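Local coordinates for Dye type peroxidase A (Streptomyces lividans 1326, PDB 6GZW), which probably uses hydrogen peroxide to oxidise dyes and other substrates at a heme, as other dye-decolourising peroxidases do, at residues 243-248 with 284-289; 267-272 with 290-295. All blocks are in the same frame, centred on the assembly; numbering follows the deposited sequence.

Interaction 1 of 2, residues 243-248 with 284-289; sequences DVIGRR and AHARIT. With HEM (protoporphyrin IX containing Fe), chain C.
His285 is the proximal ligand of the heme: its NE2 meets FE at 2.1 Å, and water 2 takes the trans position with its O 2.0 Å from FE. CG of His285 stands anti to the backbone N (chi1 -176°), which sends the imidazole off the helix start toward the iron. The methyl CG2 of Thr289 lies 3.6 Å above one ring face, offset toward the rim. OG1 of Thr289 is turned back onto a lone pair of His285 O at 2.7 Å, a carbonyl that also accepts from Thr289 N. On the far side of the ring from the iron, ND1 is hydrogen-bonded to Asp344, which would probably strengthen the imidazolate character of the ligand.

The backbone of His285 is held by the end of helix 238-245. Val244 O receives His285 N at 2.9 Å in a nearly straight bond (171°), and Ile245 O receives Ala286 N at 2.8 Å. Ile245 runs alongside His285, its CG2 3.9 Å from heme CMA. Gly246, with phi of 88°, then turns the chain away; a side chain here would be jammed against the preceding carbonyl and crowd Ala284 CB. The extended Arg247 passes NE by Ala286 CB at 3.8 Å, while NH1 binds Gly252 O and NH2 donates to water 1, which lies near Ala286 O and propionate oxygen O1D. Ala284 sits at the N-cap position of the short helix 285-288, and the whole forms the proximal heme pocket of a Dyp-type peroxidase, with its His-Asp pair on the proximal side of the iron.

Interaction 2 of 2, residues 267-272 with 290-295; sequences MDLEKT and RPDQNG. With HEM (protoporphyrin IX containing Fe), chain C.
The two backbones lie well separated, the nearest CA atoms, of Leu269 and Gln293, 10.3 Å apart, so side chains and two waters span the gap without a direct hydrogen bond. Arg290 does most of the reaching. Its chain bends at chi3 (64°), and the rotation of the guanidinium is fixed by Asp292, which it grips side-on: NE gives a nearly straight bond to the syn lone pair of OD1 at 3.0 Å, and NH2 forms a salt bridge to OD2, met from above the carboxylate plane. Asp292 OD1 also accepts from NE2 of Gln293, again from above that plane, so three side chains of 290-295 lock together.

Leu269 meets this cluster tip to tip, CD1 lying 3.6 Å from Gln293 NE2 and 4.0 Å from Arg290 NE. Met267 crosses Arg290 obliquely, with CB 3.7 Å from NH1. Water 3, at the guanidinium edge, accepts from Arg290 NH1 at 2.9 Å and from Met267 N; water 4 donates to Met267 O and accepts only a weak bond from Arg290 NH2. A leucine in place of Arg290 would lack the nitrogens that hold Asp292 and water 3, and would probably leave Gln293 less well positioned and the link to Met267 looser. CG of Arg290 packs 3.7 Å from heme CGD, and Pro291 CD lies 3.3 Å from O2D.

Segment 267-272, with an Asx turn at Asp268, belongs to the long loop between helices 238-245 and 285-288. The 3-10 turn 291-293 follows the latter helix on the way to strand 300-310, and Asn294 OD1 binds Lys339 of helix 333-343.

How the interactions relate
The segments of interactions 1 and 2 alternate along the chain, and the two contacts lie side by side with centres about 10 Å apart. Thr289 and Arg290 are consecutive, so the short helix bearing the heme ligand runs into the turn of interaction 2. Two hydrogen bonds join them: Arg287 NH2 reaches Leu269 O at 3.0 Å, and Asn294 ND2 reaches Ile288 O at 2.9 Å. Gln293 CG packs 3.3 Å from Arg287 O. Both contacts touch the heme, interaction 1 at the iron and, through water 1, at propionate oxygen O1D, interaction 2 beside O2D of the same propionate. Four pocket residues in interaction 1 and Arg290 and Pro291 in interaction 2 reach from iron to propionate edge.

Interaction 1 of 2, residues 243-248 with 284-289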
ATOM      1  N   ASP A 243      15.865 -12.212  22.271  1.00 12.32           N
ATOM      2  CA  ASP A 243      16.726 -13.418  22.119  1.00 13.02           C
ATOM      3  C   ASP A 243      16.636 -14.083  20.746  1.00 13.57           C
ATOM      4  O   ASP A 243      17.604 -14.674  20.306  1.00 12.97           O
ATOM      5  CB  ASP A 243      16.428 -14.476  23.200  1.00 14.58           C
ATOM      6  CG  ASP A 243      17.081 -14.160  24.520  1.00 14.68           C
ATOM      7  OD1 ASP A 243      17.910 -13.250  24.609  1.00 15.60           O
ATOM      8  OD2 ASP A 243      16.710 -14.807  25.513  1.00 17.83           O
ATOM      9  N   VAL A 244      15.492 -13.990  20.059  1.00 12.39           N
ATOM     10  CA  VAL A 244      15.381 -14.567  18.703  1.00 12.53           C
ATOM     11  C   VAL A 244      16.320 -13.878  17.729  1.00 12.25           C
ATOM     12  O   VAL A 244      16.973 -14.543  16.922  1.00 11.93           O
ATOM     13  CB  VAL A 244      13.913 -14.519  18.183  1.00 12.72           C
ATOM     14  CG1 VAL A 244      13.833 -14.791  16.681  1.00 12.93           C
ATOM     15  CG2 VAL A 244      13.085 -15.527  18.945  1.00 12.58           C
ATOM     16  N   ILE A 245      16.438 -12.554  17.852  1.00 11.28           N
ATOM     17  CA  ILE A 245      17.275 -11.779  16.912  1.00 11.23           C
ATOM     18  C   ILE A 245      18.703 -11.592  17.434  1.00 11.15           C
ATOM     19  O   ILE A 245      19.637 -11.637  16.649  1.00 10.99           O
ATOM     20  CB  ILE A 245      16.647 -10.390  16.633  1.00 11.76           C
ATOM     21  CG1 ILE A 245      15.280 -10.541  15.969  1.00 11.81           C
ATOM     22  CG2 ILE A 245      17.582  -9.515  15.801  1.00 12.10           C
ATOM     23  CD1 ILE A 245      15.305 -11.266  14.631  1.00 12.00           C
ATOM     24  N   GLY A 246      18.861 -11.366  18.742  1.00 11.11           N
ATOM     25  CA  GLY A 246      20.165 -10.965  19.295  1.00 11.17           C
ATOM     26  C   GLY A 246      20.436  -9.465  19.311  1.00 11.51           C
ATOM     27  O   GLY A 246      21.567  -9.009  19.591  1.00 12.83           O
ATOM     28  N   ARG A 247      19.391  -8.675  19.035  1.00 11.37           N
ATOM     29  CA  ARG A 247      19.449  -7.232  19.063  1.00 11.48           C
ATOM     30  C   ARG A 247      18.179  -6.691  19.722  1.00 11.87           C
ATOM     31  O   ARG A 247      17.124  -7.319  19.672  1.00 13.24           O
ATOM     32  CB  ARG A 247      19.549  -6.654  17.649  1.00 11.04           C
ATOM     33  CG  ARG A 247      20.903  -6.860  17.012  1.00 11.25           C
ATOM     34  CD  ARG A 247      20.968  -6.448  15.556  1.00 11.56           C
ATOM     35  NE  ARG A 247      22.317  -6.604  14.992  1.00 11.44           N
ATOM     36  CZ  ARG A 247      23.333  -5.752  15.191  1.00 11.26           C
ATOM     37  NH1 ARG A 247      23.195  -4.678  15.949  1.00 11.54           N
ATOM     38  NH2 ARG A 247      24.517  -5.977  14.588  1.00 11.63           N
ATOM     39  N   ARG A 248      18.300  -5.542  20.368  1.00 12.39           N
ATOM     40  CA  ARG A 248      17.205  -4.921  21.071  1.00 13.11           C
ATOM     41  C   ARG A 248      16.210  -4.313  20.090  1.00 12.48           C
ATOM     42  O   ARG A 248      16.591  -3.783  19.041  1.00 12.07           O
ATOM     43  CB  ARG A 248      17.720  -3.809  21.991  1.00 14.23           C
ATOM     44  CG  ARG A 248      18.731  -4.278  23.026  1.00 16.15           C
ATOM     45  CD  ARG A 248      18.864  -3.288  24.176  1.00 17.76           C
ATOM     46  NE  ARG A 248      19.588  -2.057  23.824  1.00 19.72           N
ATOM     47  CZ  ARG A 248      20.822  -1.734  24.232  1.00 19.67           C
ATOM     48  NH1 ARG A 248      21.542  -2.561  25.004  1.00 19.84           N
ATOM     49  NH2 ARG A 248      21.349  -0.561  23.872  1.00 20.97           N
ATOM     50  N   ALA A 284      20.725 -17.043  17.643  1.00 12.67           N
ATOM     51  CA  ALA A 284      20.119 -15.733  17.345  1.00 12.37           C
ATOM     52  C   ALA A 284      20.319 -15.398  15.875  1.00 11.91           C
ATOM     53  O   ALA A 284      21.406 -15.526  15.346  1.00 12.98           O
ATOM     54  CB  ALA A 284      20.723 -14.643  18.200  1.00 12.81           C
ATOM     55  N   HIS A 285      19.272 -14.895  15.229  1.00 11.57           N
ATOM     56  CA  HIS A 285      19.319 -14.555  13.795  1.00 11.52           C
ATOM     57  C   HIS A 285      20.471 -13.621  13.411  1.00 11.52           C
ATOM     58  O   HIS A 285      21.183 -13.861  12.428  1.00 11.26           O
ATOM     59  CB  HIS A 285      17.981 -13.919  13.436  1.00 10.88           C
ATOM     60  CG  HIS A 285      17.842 -13.594  11.992  1.00 11.25           C
ATOM     61  ND1 HIS A 285      17.532 -14.544  11.044  1.00 10.44           N
ATOM     62  CD2 HIS A 285      17.986 -12.423  11.342  1.00 11.21           C
ATOM     63  CE1 HIS A 285      17.472 -13.958   9.856  1.00 10.39           C
ATOM     64  NE2 HIS A 285      17.749 -12.670  10.015  1.00 10.66           N
ATOM     65  N   ALA A 286      20.642 -12.562  14.179  1.00 12.70           N
ATOM     66  CA  ALA A 286      21.696 -11.574  13.902  1.00 12.91           C
ATOM     67  C   ALA A 286      23.103 -12.024  14.317  1.00 13.39           C
ATOM     68  O   ALA A 286      24.092 -11.302  14.044  1.00 13.75           O
ATOM     69  CB  ALA A 286      21.349 -10.202  14.488  1.00 12.85           C
ATOM     70  N   ARG A 287      23.213 -13.194  14.947  1.00 12.26           N
ATOM     71  CA  ARG A 287      24.509 -13.873  15.050  1.00 12.84           C
ATOM     72  C   ARG A 287      24.766 -14.739  13.820  1.00 12.38           C
ATOM     73  O   ARG A 287      25.744 -14.560  13.100  1.00 12.46           O
ATOM     74  CB  ARG A 287      24.570 -14.761  16.303  1.00 13.27           C
ATOM     75  CG  ARG A 287      25.838 -15.607  16.406  1.00 14.26           C
ATOM     76  CD  ARG A 287      25.689 -16.685  17.475  1.00 15.32           C
ATOM     77  NE  ARG A 287      25.810 -16.125  18.809  1.00 15.30           N
ATOM     78  CZ  ARG A 287      26.951 -15.959  19.473  1.00 15.96           C
ATOM     79  NH1 ARG A 287      28.122 -16.265  18.937  1.00 17.17           N
ATOM     80  NH2 ARG A 287      26.929 -15.411  20.687  1.00 16.92           N
ATOM     81  N   ILE A 288      23.861 -15.678  13.578  1.00 12.41           N
ATOM     82  CA  ILE A 288      24.126 -16.738  12.611  1.00 12.86           C
ATOM     83  C   ILE A 288      24.078 -16.319  11.125  1.00 13.16           C
ATOM     84  O   ILE A 288      24.569 -17.046  10.264  1.00 14.01           O
ATOM     85  CB  ILE A 288      23.290 -17.994  12.893  1.00 13.26           C
ATOM     86  CG1 ILE A 288      21.814 -17.768  12.584  1.00 14.43           C
ATOM     87  CG2 ILE A 288      23.519 -18.472  14.344  1.00 13.52           C
ATOM     88  CD1 ILE A 288      20.978 -19.016  12.765  1.00 14.19           C
ATOM     89  N   THR A 289      23.514 -15.148  10.844  1.00 12.63           N
ATOM     90  CA  THR A 289      23.492 -14.619   9.471  1.00 12.36           C
ATOM     91  C   THR A 289      24.746 -13.799   9.074  1.00 12.31           C
ATOM     92  O   THR A 289      24.920 -13.467   7.897  1.00 12.77           O
ATOM     93  CB  THR A 289      22.277 -13.681   9.286  1.00 12.13           C
ATOM     94  OG1 THR A 289      22.333 -12.705  10.322  1.00 11.79           O
ATOM     95  CG2 THR A 289      20.980 -14.433   9.340  1.00 12.47           C
TER
HETATM   96  CHA HEM C 501      19.904  -9.189   9.931  1.00 10.16           C
HETATM   97  CHB HEM C 501      15.138  -9.766  10.550  1.00 10.00           C
HETATM   98  CHC HEM C 501      15.141 -13.067   6.987  1.00 10.15           C
HETATM   99  CHD HEM C 501      19.878 -12.478   6.383  1.00 10.57           C
HETATM  100  C1A HEM C 501      18.625  -9.061  10.406  1.00 10.27           C
HETATM  101  C2A HEM C 501      18.251  -8.232  11.504  1.00 10.63           C
HETATM  102  C3A HEM C 501      16.915  -8.406  11.669  1.00 10.79           C
HETATM  103  C4A HEM C 501      16.463  -9.343  10.683  1.00 10.25           C
HETATM  104  CMA HEM C 501      16.011  -7.733  12.674  1.00 11.03           C
HETATM  105  CAA HEM C 501      19.157  -7.341  12.343  1.00 11.27           C
HETATM  106  CBA HEM C 501      19.344  -5.905  11.875  1.00 11.81           C
HETATM  107  CGA HEM C 501      20.122  -5.839  10.604  1.00 12.79           C
HETATM  108  O1A HEM C 501      21.382  -5.879  10.577  1.00 12.80           O
HETATM  109  O2A HEM C 501      19.505  -5.765   9.502  1.00 12.77           O
HETATM  110  C1B HEM C 501      14.717 -10.713   9.599  1.00 10.07           C
HETATM  111  C2B HEM C 501      13.362 -11.110   9.408  1.00  9.79           C
HETATM  112  C3B HEM C 501      13.325 -12.042   8.419  1.00  9.85           C
HETATM  113  C4B HEM C 501      14.744 -12.203   7.978  1.00 10.15           C
HETATM  114  CMB HEM C 501      12.191 -10.620  10.204  1.00  9.86           C
HETATM  115  CAB HEM C 501      12.167 -12.704   7.782  1.00  9.86           C
HETATM  116  CBB HEM C 501      10.950 -12.190   7.733  1.00  9.80           C
HETATM  117  C1C HEM C 501      16.430 -13.241   6.535  1.00 10.56           C
HETATM  118  C2C HEM C 501      16.810 -14.143   5.508  1.00 10.98           C
HETATM  119  C3C HEM C 501      18.176 -13.986   5.347  1.00 11.29           C
HETATM  120  C4C HEM C 501      18.599 -12.955   6.261  1.00 10.58           C
HETATM  121  CMC HEM C 501      15.940 -15.108   4.763  1.00 11.26           C
HETATM  122  CAC HEM C 501      19.121 -14.711   4.465  1.00 10.81           C
HETATM  123  CBC HEM C 501      18.968 -15.932   3.931  1.00 11.13           C
HETATM  124  C1D HEM C 501      20.208 -11.466   7.293  1.00 10.03           C
HETATM  125  C2D HEM C 501      21.585 -10.941   7.333  1.00 10.20           C
HETATM  126  C3D HEM C 501      21.607 -10.026   8.321  1.00 10.17           C
HETATM  127  C4D HEM C 501      20.220 -10.009   8.871  1.00 10.06           C
HETATM  128  CMD HEM C 501      22.746 -11.324   6.419  1.00  9.84           C
HETATM  129  CAD HEM C 501      22.816  -9.211   8.752  1.00 10.17           C
HETATM  130  CBD HEM C 501      23.712  -9.976   9.731  1.00 10.24           C
HETATM  131  CGD HEM C 501      24.925  -9.168  10.073  1.00 10.87           C
HETATM  132  O1D HEM C 501      24.942  -8.443  11.108  1.00 11.87           O
HETATM  133  O2D HEM C 501      25.908  -9.202   9.305  1.00 10.60           O
HETATM  134  NA  HEM C 501      17.544  -9.813   9.972  1.00 10.72           N
HETATM  135  NB  HEM C 501      15.489 -11.405   8.751  1.00 10.02           N
HETATM  136  NC  HEM C 501      17.510 -12.582   7.018  1.00 10.65           N
HETATM  137  ND  HEM C 501      19.448 -10.958   8.280  1.00 10.32           N
HETATM  138 FE   HEM C 501      17.544 -11.193   8.532  1.00 10.78          FE
HETATM  139  O   HOH W   1      25.406  -8.857  13.787  1.00 12.77           O
HETATM  140  O   HOH W   2      17.152  -9.818   7.158  1.00 14.68           O

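Interaction 2 of 2, residues 267-272 with 290-295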
ATOM      1  N   MET A 267      28.935  -6.115  17.799  1.00 14.61           N
ATOM      2  CA  MET A 267      28.432  -7.251  18.579  1.00 16.04           C
ATOM      3  C   MET A 267      29.616  -8.021  19.171  1.00 16.07           C
ATOM      4  O   MET A 267      30.631  -8.195  18.499  1.00 16.53           O
ATOM      5  CB  MET A 267      27.640  -8.190  17.675  1.00 16.16           C
ATOM      6  CG  MET A 267      26.846  -9.258  18.398  1.00 17.16           C
ATOM      7  SD  MET A 267      25.940 -10.342  17.245  1.00 16.33           S
ATOM      8  CE  MET A 267      24.440  -9.356  17.118  1.00 16.43           C
ATOM      9  N   ASP A 268      29.477  -8.446  20.427  1.00 17.20           N
ATOM     10  CA  ASP A 268      30.464  -9.302  21.058  1.00 17.41           C
ATOM     11  C   ASP A 268      29.875 -10.723  21.131  1.00 17.13           C
ATOM     12  O   ASP A 268      28.972 -11.001  21.912  1.00 16.28           O
ATOM     13  CB  ASP A 268      30.805  -8.756  22.443  1.00 18.26           C
ATOM     14  CG  ASP A 268      31.892  -9.549  23.134  1.00 19.12           C
ATOM     15  OD1 ASP A 268      32.107 -10.724  22.789  1.00 19.31           O
ATOM     16  OD2 ASP A 268      32.507  -8.985  24.056  1.00 22.73           O
ATOM     17  N   LEU A 269      30.412 -11.595  20.294  1.00 18.19           N
ATOM     18  CA  LEU A 269      29.905 -12.946  20.093  1.00 19.01           C
ATOM     19  C   LEU A 269      30.345 -13.916  21.194  1.00 19.89           C
ATOM     20  O   LEU A 269      29.824 -15.026  21.274  1.00 18.44           O
ATOM     21  CB  LEU A 269      30.372 -13.467  18.753  1.00 20.04           C
ATOM     22  CG  LEU A 269      29.870 -12.690  17.533  1.00 21.52           C
ATOM     23  CD1 LEU A 269      30.679 -13.051  16.292  1.00 22.51           C
ATOM     24  CD2 LEU A 269      28.407 -12.971  17.304  1.00 21.57           C
ATOM     25  N   GLU A 270      31.324 -13.519  22.003  1.00 19.69           N
ATOM     26  CA  GLU A 270      31.818 -14.386  23.095  1.00 22.01           C
ATOM     27  C   GLU A 270      31.285 -14.010  24.479  1.00 22.10           C
ATOM     28  O   GLU A 270      31.428 -14.806  25.426  1.00 22.34           O
ATOM     29  CB  GLU A 270      33.358 -14.416  23.104  1.00 23.40           C
ATOM     30  CG  GLU A 270      33.996 -15.292  22.025  1.00 24.52           C
ATOM     31  CD  GLU A 270      33.974 -14.687  20.637  0.50 25.00           C
ATOM     32  OE1 GLU A 270      34.395 -13.523  20.483  0.50 25.91           O
ATOM     33  OE2 GLU A 270      33.554 -15.390  19.685  0.50 26.90           O
ATOM     34  N   LYS A 271      30.666 -12.839  24.616  1.00 21.11           N
ATOM     35  CA  LYS A 271      30.259 -12.323  25.926  1.00 21.77           C
ATOM     36  C   LYS A 271      29.231 -13.219  26.575  1.00 22.64           C
ATOM     37  O   LYS A 271      28.234 -13.604  25.941  1.00 20.59           O
ATOM     38  CB  LYS A 271      29.681 -10.926  25.830  1.00 23.14           C
ATOM     39  CG  LYS A 271      29.504 -10.252  27.177  1.00 24.32           C
ATOM     40  CD  LYS A 271      29.127  -8.789  27.005  1.00 25.98           C
ATOM     41  CE  LYS A 271      29.000  -8.072  28.331  1.00 26.06           C
ATOM     42  NZ  LYS A 271      28.131  -6.873  28.201  1.00 25.81           N
ATOM     43  N   THR A 272      29.483 -13.544  27.846  1.00 23.35           N
ATOM     44  CA  THR A 272      28.546 -14.306  28.669  1.00 24.75           C
ATOM     45  C   THR A 272      28.047 -13.506  29.854  1.00 25.49           C
ATOM     46  O   THR A 272      28.614 -12.470  30.224  1.00 26.23           O
ATOM     47  CB  THR A 272      29.190 -15.617  29.175  1.00 26.74           C
ATOM     48  OG1 THR A 272      30.370 -15.314  29.938  1.00 26.83           O
ATOM     49  CG2 THR A 272      29.584 -16.496  27.995  1.00 26.16           C
ATOM     50  N   ARG A 290      25.642 -13.499  10.022  1.00 11.39           N
ATOM     51  CA  ARG A 290      26.794 -12.641   9.727  1.00 12.62           C
ATOM     52  C   ARG A 290      27.738 -13.273   8.688  1.00 13.30           C
ATOM     53  O   ARG A 290      27.949 -14.512   8.685  1.00 13.79           O
ATOM     54  CB  ARG A 290      27.590 -12.335  10.990  1.00 12.58           C
ATOM     55  CG  ARG A 290      26.881 -11.528  12.085  1.00 12.92           C
ATOM     56  CD  ARG A 290      27.601 -11.654  13.428  1.00 13.59           C
ATOM     57  NE  ARG A 290      28.934 -11.079  13.337  1.00 13.04           N
ATOM     58  CZ  ARG A 290      29.272  -9.831  13.672  1.00 14.67           C
ATOM     59  NH1 ARG A 290      28.373  -8.951  14.118  1.00 14.29           N
ATOM     60  NH2 ARG A 290      30.545  -9.430  13.513  1.00 15.93           N
ATOM     61  N   PRO A 291      28.318 -12.438   7.806  1.00 14.16           N
ATOM     62  CA  PRO A 291      29.329 -12.992   6.901  1.00 14.30           C
ATOM     63  C   PRO A 291      30.463 -13.726   7.638  1.00 14.81           C
ATOM     64  O   PRO A 291      30.875 -14.783   7.179  1.00 14.42           O
ATOM     65  CB  PRO A 291      29.818 -11.764   6.101  1.00 13.87           C
ATOM     66  CG  PRO A 291      28.639 -10.807   6.119  1.00 13.84           C
ATOM     67  CD  PRO A 291      27.982 -11.037   7.461  1.00 13.66           C
ATOM     68  N   ASP A 292      30.893 -13.212   8.795  1.00 15.16           N
ATOM     69  CA  ASP A 292      31.962 -13.899   9.558  1.00 15.78           C
ATOM     70  C   ASP A 292      31.573 -15.254  10.229  1.00 16.34           C
ATOM     71  O   ASP A 292      32.454 -15.957  10.753  1.00 17.41           O
ATOM     72  CB  ASP A 292      32.677 -12.939  10.508  1.00 15.92           C
ATOM     73  CG  ASP A 292      31.820 -12.458  11.652  1.00 16.28           C
ATOM     74  OD1 ASP A 292      30.742 -13.022  11.962  1.00 16.54           O
ATOM     75  OD2 ASP A 292      32.278 -11.483  12.256  1.00 17.97           O
ATOM     76  N   GLN A 293      30.290 -15.620  10.202  1.00 15.26           N
ATOM     77  CA  GLN A 293      29.790 -16.943  10.600  1.00 15.91           C
ATOM     78  C   GLN A 293      29.471 -17.868   9.436  1.00 15.63           C
ATOM     79  O   GLN A 293      28.987 -18.974   9.649  1.00 16.24           O
ATOM     80  CB  GLN A 293      28.525 -16.759  11.468  1.00 16.43           C
ATOM     81  CG  GLN A 293      28.723 -15.800  12.615  1.00 16.58           C
ATOM     82  CD  GLN A 293      29.806 -16.271  13.559  1.00 17.08           C
ATOM     83  OE1 GLN A 293      29.680 -17.348  14.138  1.00 18.09           O
ATOM     84  NE2 GLN A 293      30.862 -15.483  13.703  1.00 17.20           N
ATOM     85  N   ASN A 294      29.692 -17.403   8.200  1.00 15.77           N
ATOM     86  CA  ASN A 294      29.318 -18.147   6.994  1.00 16.05           C
ATOM     87  C   ASN A 294      30.408 -18.063   5.929  1.00 16.63           C
ATOM     88  O   ASN A 294      30.124 -17.977   4.720  1.00 17.58           O
ATOM     89  CB  ASN A 294      28.010 -17.549   6.453  1.00 16.31           C
ATOM     90  CG  ASN A 294      26.838 -17.799   7.365  1.00 16.53           C
ATOM     91  OD1 ASN A 294      26.321 -18.918   7.439  1.00 17.20           O
ATOM     92  ND2 ASN A 294      26.409 -16.748   8.077  1.00 16.11           N
ATOM     93  N   GLY A 295      31.666 -18.088   6.381  1.00 17.55           N
ATOM     94  CA  GLY A 295      32.806 -18.083   5.478  1.00 17.39           C
ATOM     95  C   GLY A 295      32.796 -16.939   4.480  1.00 17.09           C
ATOM     96  O   GLY A 295      33.237 -17.103   3.356  1.00 17.70           O
TER
HETATM   97  CHA HEM C 501      19.904  -9.189   9.931  1.00 10.16           C
HETATM   98  CHB HEM C 501      15.138  -9.766  10.550  1.00 10.00           C
HETATM   99  CHC HEM C 501      15.141 -13.067   6.987  1.00 10.15           C
HETATM  100  CHD HEM C 501      19.878 -12.478   6.383  1.00 10.57           C
HETATM  101  C1A HEM C 501      18.625  -9.061  10.406  1.00 10.27           C
HETATM  102  C2A HEM C 501      18.251  -8.232  11.504  1.00 10.63           C
HETATM  103  C3A HEM C 501      16.915  -8.406  11.669  1.00 10.79           C
HETATM  104  C4A HEM C 501      16.463  -9.343  10.683  1.00 10.25           C
HETATM  105  CMA HEM C 501      16.011  -7.733  12.674  1.00 11.03           C
HETATM  106  CAA HEM C 501      19.157  -7.341  12.343  1.00 11.27           C
HETATM  107  CBA HEM C 501      19.344  -5.905  11.875  1.00 11.81           C
HETATM  108  CGA HEM C 501      20.122  -5.839  10.604  1.00 12.79           C
HETATM  109  O1A HEM C 501      21.382  -5.879  10.577  1.00 12.80           O
HETATM  110  O2A HEM C 501      19.505  -5.765   9.502  1.00 12.77           O
HETATM  111  C1B HEM C 501      14.717 -10.713   9.599  1.00 10.07           C
HETATM  112  C2B HEM C 501      13.362 -11.110   9.408  1.00  9.79           C
HETATM  113  C3B HEM C 501      13.325 -12.042   8.419  1.00  9.85           C
HETATM  114  C4B HEM C 501      14.744 -12.203   7.978  1.00 10.15           C
HETATM  115  CMB HEM C 501      12.191 -10.620  10.204  1.00  9.86           C
HETATM  116  CAB HEM C 501      12.167 -12.704   7.782  1.00  9.86           C
HETATM  117  CBB HEM C 501      10.950 -12.190   7.733  1.00  9.80           C
HETATM  118  C1C HEM C 501      16.430 -13.241   6.535  1.00 10.56           C
HETATM  119  C2C HEM C 501      16.810 -14.143   5.508  1.00 10.98           C
HETATM  120  C3C HEM C 501      18.176 -13.986   5.347  1.00 11.29           C
HETATM  121  C4C HEM C 501      18.599 -12.955   6.261  1.00 10.58           C
HETATM  122  CMC HEM C 501      15.940 -15.108   4.763  1.00 11.26           C
HETATM  123  CAC HEM C 501      19.121 -14.711   4.465  1.00 10.81           C
HETATM  124  CBC HEM C 501      18.968 -15.932   3.931  1.00 11.13           C
HETATM  125  C1D HEM C 501      20.208 -11.466   7.293  1.00 10.03           C
HETATM  126  C2D HEM C 501      21.585 -10.941   7.333  1.00 10.20           C
HETATM  127  C3D HEM C 501      21.607 -10.026   8.321  1.00 10.17           C
HETATM  128  C4D HEM C 501      20.220 -10.009   8.871  1.00 10.06           C
HETATM  129  CMD HEM C 501      22.746 -11.324   6.419  1.00  9.84           C
HETATM  130  CAD HEM C 501      22.816  -9.211   8.752  1.00 10.17           C
HETATM  131  CBD HEM C 501      23.712  -9.976   9.731  1.00 10.24           C
HETATM  132  CGD HEM C 501      24.925  -9.168  10.073  1.00 10.87           C
HETATM  133  O1D HEM C 501      24.942  -8.443  11.108  1.00 11.87           O
HETATM  134  O2D HEM C 501      25.908  -9.202   9.305  1.00 10.60           O
HETATM  135  NA  HEM C 501      17.544  -9.813   9.972  1.00 10.72           N
HETATM  136  NB  HEM C 501      15.489 -11.405   8.751  1.00 10.02           N
HETATM  137  NC  HEM C 501      17.510 -12.582   7.018  1.00 10.65           N
HETATM  138  ND  HEM C 501      19.448 -10.958   8.280  1.00 10.32           N
HETATM  139 FE   HEM C 501      17.544 -11.193   8.532  1.00 10.78          FE
HETATM  140  O   HOH W   3      28.744  -6.201  14.994  1.00 17.45           O
HETATM  141  O   HOH W   4      31.457  -7.585  16.055  1.00 30.56           O
HETATM  142  O   HOH W   2      17.152  -9.818   7.158  1.00 14.68           O